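Local coordinates for GTP cyclohydrolase 1 type 2 homolog (Staphylococcus aureus subsp. aureus, PDB 3LNL), which is of unknown function but, as a NIF3-family protein, binds two zinc ions in each subunit of a toroid-shaped hexamer, at residues B[40-46]-B[60-66]; B[264-268]-B[332-336]; B[280-286]-B[301-307]. The protein carries 2 engineered substitutions. All coordinates share one frame; numbering follows the deposited sequence.

Interactions 1, 2 and 3 are arranged around one dinuclear zinc centre, at different distances from it. Interaction 2 contains E333, whose carboxylate spans the two metals. Interaction 1 joins two parallel strands just ahead of H68 and H69, and the side chain of I66 lies about 12 Å from a zinc ion. In interaction 3 it is the side chain of I286 that comes close, about 7 Å from a zinc ion. Centre to centre, interactions 2 and 3 are about 17 Å apart, with interaction 3 nested in the loop that interaction 2 closes. Interactions 1 and 2 have centres about 22 Å apart yet touch, A46 O lying 3.4 Å from M336 SD. Interactions 1 and 3, about 35 Å apart between centres, do not meet.

Interaction 1: B[40-46]-B[60-66]; sequences VTGVLTA and KGYNTII
V43 and I66 form the apolar centre, with V43 CG1 lying 3.7 Å from I66 CD1. The torsions of I66 explain the reach: CG1 is anti to the carbonyl carbon (chi1 -58°) and the chain is extended beyond it. On this face, shared with T45 and T64, helices 7-17 and 336-350 pack; L44 and I65 turn instead to helix 51-60. The Y62 ring is sandwiched, with K60 CB over the centre of one face and V43 N 3.9 Å above the other, nearer the rim. Parallel pairing is evident in three backbone bonds, L44 N to T64 O at 3.0 Å, I66 N to L44 O at 3.0 Å and A46 N to I66 O at 2.9 Å. The bond from T64 N to G42 O is weak. At the polar edge, N63 OD1 accepts T41 N at 2.9 Å, nearly straight (174°), and T64 OG1 at 3.0 Å. These donors arrive from opposite faces of the amide, which is also held through ND2 by E39 O. After the Schellman motif at G61 ends helix 51-60, strand 64-67 returns beside strand 43-46, a beta-alpha-beta unit leading on to the zinc ligands H68 and H69.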
# COMPACT_ATOMS: atom_id res chain seq x y z
N VAL B 40 34.15 21.28 -20.38
CA VAL B 40 34.22 19.94 -20.98
C VAL B 40 35.45 19.82 -21.86
O VAL B 40 35.63 20.62 -22.77
CB VAL B 40 32.98 19.63 -21.82
CG1 VAL B 40 33.09 18.25 -22.52
CG2 VAL B 40 31.70 19.70 -20.95
N THR B 41 36.30 18.84 -21.60
CA THR B 41 37.52 18.68 -22.39
C THR B 41 37.37 17.63 -23.46
O THR B 41 38.14 17.60 -24.42
CB THR B 41 38.73 18.25 -21.50
OG1 THR B 41 38.43 17.00 -20.85
CG2 THR B 41 39.12 19.35 -20.48
N GLY B 42 36.36 16.77 -23.33
CA GLY B 42 36.12 15.72 -24.29
C GLY B 42 35.03 14.84 -23.73
O GLY B 42 34.84 14.81 -22.51
N VAL B 43 34.34 14.11 -24.62
CA VAL B 43 33.23 13.24 -24.23
C VAL B 43 33.43 11.76 -24.71
O VAL B 43 33.65 11.51 -25.89
CB VAL B 43 31.84 13.79 -24.76
CG1 VAL B 43 30.62 12.85 -24.37
CG2 VAL B 43 31.61 15.28 -24.28
N LEU B 44 33.31 10.84 -23.75
CA LEU B 44 33.36 9.42 -23.96
C LEU B 44 32.01 8.85 -23.68
O LEU B 44 31.50 9.00 -22.55
CB LEU B 44 34.38 8.78 -23.01
CG LEU B 44 34.76 7.33 -23.24
CD1 LEU B 44 35.47 7.15 -24.62
CD2 LEU B 44 35.66 6.89 -22.04
N THR B 45 31.43 8.19 -24.68
CA THR B 45 30.16 7.46 -24.49
C THR B 45 30.35 5.99 -24.06
O THR B 45 31.34 5.35 -24.42
CB THR B 45 29.26 7.52 -25.75
OG1 THR B 45 29.85 6.72 -26.81
CG2 THR B 45 29.05 8.99 -26.21
N ALA B 46 29.41 5.50 -23.24
CA ALA B 46 29.56 4.21 -22.60
C ALA B 46 28.16 3.61 -22.36
O ALA B 46 27.18 4.37 -22.28
CB ALA B 46 30.30 4.39 -21.28
N LYS B 60 42.63 9.35 -22.22
CA LYS B 60 42.38 10.18 -23.41
C LYS B 60 42.32 11.65 -23.14
O LYS B 60 42.21 12.44 -24.07
CB LYS B 60 41.07 9.75 -24.10
CG LYS B 60 41.15 8.39 -24.72
CD LYS B 60 39.82 7.97 -25.27
CE LYS B 60 39.88 6.65 -26.02
NZ LYS B 60 40.74 6.86 -27.19
N GLY B 61 42.37 12.04 -21.89
CA GLY B 61 42.22 13.44 -21.52
C GLY B 61 40.79 13.96 -21.61
O GLY B 61 40.57 15.15 -21.72
N TYR B 62 39.80 13.07 -21.53
CA TYR B 62 38.40 13.50 -21.51
C TYR B 62 37.87 13.57 -20.07
O TYR B 62 38.08 12.63 -19.30
CB TYR B 62 37.53 12.56 -22.32
CG TYR B 62 37.88 12.45 -23.81
CD1 TYR B 62 38.77 13.32 -24.43
CD2 TYR B 62 37.29 11.48 -24.58
CE1 TYR B 62 39.06 13.24 -25.81
CE2 TYR B 62 37.58 11.36 -25.94
CZ TYR B 62 38.45 12.24 -26.54
OH TYR B 62 38.69 12.05 -27.88
N ASN B 63 37.11 14.63 -19.74
CA ASN B 63 36.61 14.80 -18.38
C ASN B 63 35.12 14.58 -18.27
O ASN B 63 34.55 14.84 -17.21
CB ASN B 63 37.02 16.16 -17.79
CG ASN B 63 36.24 17.30 -18.39
OD1 ASN B 63 35.58 17.10 -19.39
ND2 ASN B 63 36.31 18.49 -17.79
N THR B 64 34.50 14.04 -19.32
CA THR B 64 33.06 13.81 -19.32
C THR B 64 32.74 12.46 -19.91
O THR B 64 33.21 12.13 -21.04
CB THR B 64 32.33 14.92 -20.11
OG1 THR B 64 32.71 16.19 -19.56
CG2 THR B 64 30.77 14.77 -20.07
N ILE B 65 31.94 11.68 -19.16
CA ILE B 65 31.45 10.39 -19.60
C ILE B 65 29.96 10.51 -19.63
O ILE B 65 29.36 10.96 -18.66
CB ILE B 65 31.92 9.21 -18.70
CG1 ILE B 65 33.45 9.15 -18.72
CG2 ILE B 65 31.27 7.82 -19.12
CD1 ILE B 65 34.10 8.21 -17.68
N ILE B 66 29.36 10.11 -20.77
CA ILE B 66 27.93 9.91 -20.85
C ILE B 66 27.63 8.39 -20.99
O ILE B 66 27.98 7.76 -22.00
CB ILE B 66 27.30 10.62 -22.05
CG1 ILE B 66 27.58 12.12 -22.03
CG2 ILE B 66 25.72 10.38 -22.02
CD1 ILE B 66 27.10 12.88 -23.28

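Interaction 2: B[264-268]-B[332-336]; sequences KLNIP and SEYVM. With ZN (zinc ion), chain F; ZN (zinc ion), chain G.
Y334 presents the edge of its ring to the backbone of L265. Its OH donates a hydrogen bond to L265 O at 2.6 Å, and that oxygen lies in the plane of the ring. Seen from the acceptor the geometry is different: the hydroxyl stands 51° out of the carbonyl plane, so the approach is not along a lone pair. The tyrosine reaches this position because CG sits between its backbone N and carbonyl carbon (chi1 80°). One face of the ring carries V335 CG1, 4.2 Å above the plane and displaced toward the rim, and the ring also meets that of Y331, the two planes differing by only about 15°.

A second approach is made by I267, whose CD1 comes to 3.6 Å from S332 OG. S332 OG, hydrogen-bonded to I328 O, is itself the atom that this methyl packs against. L265 CD2 and V335 CG1 are modelled too close together for their separation to be trusted.

E333 points away from this contact. Its OE1 binds one zinc ion at 2.0 Å and OE2 the other at 2.1 Å, so the carboxylate bridges the pair; H68 and D106 complete the protein ligands of the first, H69 and H330 those of the second. The 3-10 turn carrying E333 precedes helix 336-350 and meets the chain at L265 and I267, where helix 254-264 has just ended in a Schellman motif at N266, while helix 112-119 packs against L265, E333 and V335.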
# COMPACT_ATOMS: atom_id res chain seq x y z
N LYS B 264 24.95 -9.35 -37.25
CA LYS B 264 25.01 -7.90 -37.39
C LYS B 264 25.42 -7.19 -36.10
O LYS B 264 26.13 -6.20 -36.14
CB LYS B 264 23.67 -7.33 -37.86
CG LYS B 264 23.44 -7.55 -39.34
CD LYS B 264 22.09 -7.06 -39.86
CE LYS B 264 22.06 -7.29 -41.41
NZ LYS B 264 20.66 -7.43 -41.85
N LEU B 265 24.96 -7.70 -34.96
CA LEU B 265 25.32 -7.14 -33.68
C LEU B 265 26.53 -7.81 -32.99
O LEU B 265 26.84 -7.46 -31.84
CB LEU B 265 24.10 -7.18 -32.72
CG LEU B 265 22.99 -6.17 -33.02
CD1 LEU B 265 21.64 -6.62 -32.45
CD2 LEU B 265 23.34 -4.84 -32.42
N ASN B 266 27.15 -8.78 -33.66
CA ASN B 266 28.30 -9.54 -33.17
C ASN B 266 28.05 -10.15 -31.78
O ASN B 266 28.83 -9.99 -30.83
CB ASN B 266 29.52 -8.61 -33.12
CG ASN B 266 30.81 -9.36 -33.05
OD1 ASN B 266 30.95 -10.45 -33.59
ND2 ASN B 266 31.81 -8.75 -32.38
N ILE B 267 26.95 -10.87 -31.68
CA ILE B 267 26.55 -11.43 -30.43
C ILE B 267 27.11 -12.83 -30.35
O ILE B 267 26.99 -13.60 -31.34
CB ILE B 267 24.99 -11.46 -30.32
CG1 ILE B 267 24.39 -10.12 -30.76
CG2 ILE B 267 24.56 -11.80 -28.87
CD1 ILE B 267 22.81 -10.18 -30.79
N PRO B 268 27.71 -13.20 -29.20
CA PRO B 268 28.31 -14.54 -29.08
C PRO B 268 27.30 -15.68 -29.11
O PRO B 268 27.59 -16.74 -29.62
CB PRO B 268 29.05 -14.49 -27.72
CG PRO B 268 29.36 -13.05 -27.52
CD PRO B 268 28.14 -12.32 -28.09
N SER B 332 23.33 -6.08 -25.78
CA SER B 332 23.15 -5.48 -27.07
C SER B 332 22.74 -4.00 -27.06
O SER B 332 22.89 -3.35 -28.07
CB SER B 332 22.25 -6.28 -27.97
OG SER B 332 22.85 -7.51 -28.33
N GLU B 333 22.34 -3.46 -25.92
CA GLU B 333 22.27 -2.00 -25.79
C GLU B 333 23.60 -1.27 -26.03
O GLU B 333 23.61 -0.05 -26.19
CB GLU B 333 21.71 -1.61 -24.43
CG GLU B 333 20.28 -1.99 -24.23
CD GLU B 333 19.72 -1.31 -23.04
OE1 GLU B 333 18.98 -0.32 -23.25
OE2 GLU B 333 20.07 -1.71 -21.92
N TYR B 334 24.72 -2.01 -26.12
CA TYR B 334 26.03 -1.36 -26.37
C TYR B 334 26.08 -0.59 -27.66
O TYR B 334 26.95 0.24 -27.84
CB TYR B 334 27.20 -2.39 -26.38
CG TYR B 334 27.29 -3.12 -27.70
CD1 TYR B 334 28.03 -2.59 -28.72
CD2 TYR B 334 26.58 -4.31 -27.94
CE1 TYR B 334 28.11 -3.20 -29.97
CE2 TYR B 334 26.68 -4.98 -29.20
CZ TYR B 334 27.44 -4.41 -30.20
OH TYR B 334 27.54 -4.96 -31.45
N VAL B 335 25.12 -0.83 -28.57
CA VAL B 335 25.04 -0.06 -29.80
C VAL B 335 24.88 1.41 -29.53
O VAL B 335 25.12 2.22 -30.41
CB VAL B 335 23.86 -0.53 -30.78
CG1 VAL B 335 24.09 -2.00 -31.22
CG2 VAL B 335 22.48 -0.36 -30.13
N MET B 336 24.43 1.81 -28.34
CA MET B 336 24.23 3.26 -28.13
C MET B 336 25.55 4.03 -27.96
O MET B 336 25.54 5.26 -27.95
CB MET B 336 23.23 3.59 -27.01
CG MET B 336 23.49 3.07 -25.62
SD MET B 336 25.07 3.48 -24.82
CE MET B 336 24.86 5.28 -24.65
ZN ZN F . 19.53 -1.46 -19.93
ZN ZN G . 17.97 0.87 -22.06
O HOH W 1 19.08 -1.44 -17.73
O HOH W 2 17.43 -2.19 -20.02
O HOH W 3 18.43 0.39 -20.08
O HOH W 4 16.57 -0.75 -21.60

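Interaction 3: B[280-286]-B[301-307]; sequences IKRIAII and GADVFVT
D303 reaches across to the strand containing K281 and R282, and its side chain can be followed outward. CB lies 3.4 Å from R282 O and 3.8 Å from I280 CD1, the aspartate and isoleucine side chains sliding past each other in opposite directions. CG is anti to the carbonyl carbon (chi1 -59°), which carries the carboxylate in among the amides of the facing strand. At the tip, OD2 accepts two backbone N-H groups, K281 N at 2.7 Å and R282 N at 2.9 Å, from opposite faces of the carboxylate plane. The first comes in on the anti side, close to the plane, whereas the second lies 41° out of it. The backbone N of D303 returns a bond to R282 O at 2.8 Å, so the aspartate is gripped at both ends.

Beyond it, regular parallel bonding takes over: A284 N to V304 O, V306 N to A284 O and I286 N to V306 O. T307 OG1 closes the row on I286 O at 2.6 Å and is also engaged by G290 N. I283 and V306 lie side by side on one face, their CG2 atoms 3.7 Å apart, with L122 and helix 254-264 nearby. On the other, I286 CD1 lies at the edge of the F305 ring, in its plane, 3.8 Å from F305 CZ, while A284 CB meets A302 CB under helix 294-299. A Schellman motif at G301 ends that helix, and the whole is a beta-alpha-beta crossover of strand 279-285, helix 294-299 and strand 304-307, leading at I286 toward the zinc site.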
# COMPACT_ATOMS: atom_id res chain seq x y z
N ILE B 280 8.48 -14.29 -40.44
CA ILE B 280 8.65 -13.09 -39.66
C ILE B 280 8.65 -11.94 -40.66
O ILE B 280 9.39 -11.98 -41.61
CB ILE B 280 10.08 -13.12 -38.98
CG1 ILE B 280 10.12 -14.08 -37.79
CG2 ILE B 280 10.52 -11.80 -38.45
CD1 ILE B 280 8.76 -14.29 -37.09
N LYS B 281 7.84 -10.91 -40.43
CA LYS B 281 7.98 -9.67 -41.19
C LYS B 281 8.13 -8.44 -40.30
O LYS B 281 9.00 -7.58 -40.56
CB LYS B 281 6.77 -9.50 -42.09
CG LYS B 281 6.73 -8.18 -42.78
CD LYS B 281 7.79 -8.09 -43.87
CE LYS B 281 7.62 -6.81 -44.63
NZ LYS B 281 8.78 -6.69 -45.51
N ARG B 282 7.22 -8.30 -39.33
CA ARG B 282 7.21 -7.19 -38.42
C ARG B 282 7.85 -7.56 -37.08
O ARG B 282 7.53 -8.58 -36.49
CB ARG B 282 5.79 -6.66 -38.22
CG ARG B 282 5.08 -6.41 -39.52
CD ARG B 282 3.65 -5.90 -39.33
NE ARG B 282 3.71 -4.59 -38.70
CZ ARG B 282 2.67 -3.97 -38.17
NH1 ARG B 282 1.47 -4.53 -38.19
NH2 ARG B 282 2.84 -2.76 -37.63
N ILE B 283 8.72 -6.69 -36.60
CA ILE B 283 9.59 -6.90 -35.48
C ILE B 283 9.38 -5.79 -34.45
O ILE B 283 9.45 -4.63 -34.77
CB ILE B 283 11.04 -6.89 -36.01
CG1 ILE B 283 11.19 -8.06 -37.07
CG2 ILE B 283 12.05 -7.11 -34.86
CD1 ILE B 283 11.93 -7.66 -38.21
N ALA B 284 9.10 -6.15 -33.20
CA ALA B 284 9.09 -5.17 -32.11
C ALA B 284 10.41 -5.35 -31.36
O ALA B 284 10.83 -6.49 -31.11
CB ALA B 284 7.91 -5.43 -31.19
N ILE B 285 11.03 -4.24 -30.97
CA ILE B 285 12.33 -4.25 -30.29
C ILE B 285 12.31 -3.36 -29.06
O ILE B 285 11.97 -2.19 -29.14
CB ILE B 285 13.46 -3.72 -31.17
CG1 ILE B 285 13.63 -4.55 -32.44
CG2 ILE B 285 14.80 -3.73 -30.40
CD1 ILE B 285 14.33 -3.77 -33.58
N ILE B 286 12.61 -3.96 -27.91
CA ILE B 286 12.91 -3.21 -26.69
C ILE B 286 14.26 -3.70 -26.16
O ILE B 286 14.40 -4.78 -25.59
CB ILE B 286 11.82 -3.27 -25.60
CG1 ILE B 286 10.52 -2.72 -26.13
CG2 ILE B 286 12.29 -2.45 -24.35
CD1 ILE B 286 9.36 -2.83 -25.20
N GLY B 301 0.88 -5.86 -33.64
CA GLY B 301 1.21 -6.40 -34.97
C GLY B 301 2.58 -7.07 -35.12
O GLY B 301 2.96 -7.52 -36.20
N ALA B 302 3.34 -7.18 -34.04
CA ALA B 302 4.64 -7.84 -34.13
C ALA B 302 4.53 -9.33 -34.42
O ALA B 302 3.70 -9.99 -33.86
CB ALA B 302 5.44 -7.63 -32.84
N ASP B 303 5.38 -9.84 -35.30
CA ASP B 303 5.60 -11.29 -35.46
C ASP B 303 6.61 -11.88 -34.47
O ASP B 303 6.61 -13.10 -34.24
CB ASP B 303 6.08 -11.61 -36.89
CG ASP B 303 5.07 -11.15 -37.96
OD1 ASP B 303 3.85 -11.29 -37.72
OD2 ASP B 303 5.52 -10.62 -39.00
N VAL B 304 7.46 -11.01 -33.89
CA VAL B 304 8.47 -11.41 -32.93
C VAL B 304 8.83 -10.18 -32.09
O VAL B 304 8.75 -9.02 -32.57
CB VAL B 304 9.75 -12.03 -33.64
CG1 VAL B 304 10.41 -10.99 -34.61
CG2 VAL B 304 10.78 -12.56 -32.62
N PHE B 305 9.11 -10.46 -30.83
CA PHE B 305 9.50 -9.50 -29.87
C PHE B 305 10.96 -9.74 -29.54
O PHE B 305 11.32 -10.81 -29.08
CB PHE B 305 8.66 -9.60 -28.63
CG PHE B 305 8.96 -8.54 -27.60
CD1 PHE B 305 8.65 -7.20 -27.85
CD2 PHE B 305 9.59 -8.86 -26.39
CE1 PHE B 305 8.89 -6.22 -26.91
CE2 PHE B 305 9.88 -7.88 -25.45
CZ PHE B 305 9.53 -6.56 -25.70
N VAL B 306 11.80 -8.73 -29.79
CA VAL B 306 13.24 -8.82 -29.59
C VAL B 306 13.64 -8.02 -28.38
O VAL B 306 13.31 -6.80 -28.26
CB VAL B 306 14.01 -8.25 -30.81
CG1 VAL B 306 15.54 -8.29 -30.56
CG2 VAL B 306 13.62 -9.03 -32.10
N THR B 307 14.34 -8.68 -27.45
CA THR B 307 14.76 -8.03 -26.21
C THR B 307 15.95 -8.77 -25.60
O THR B 307 16.55 -9.63 -26.25
CB THR B 307 13.57 -7.92 -25.22
OG1 THR B 307 13.87 -6.96 -24.21
CG2 THR B 307 13.20 -9.26 -24.53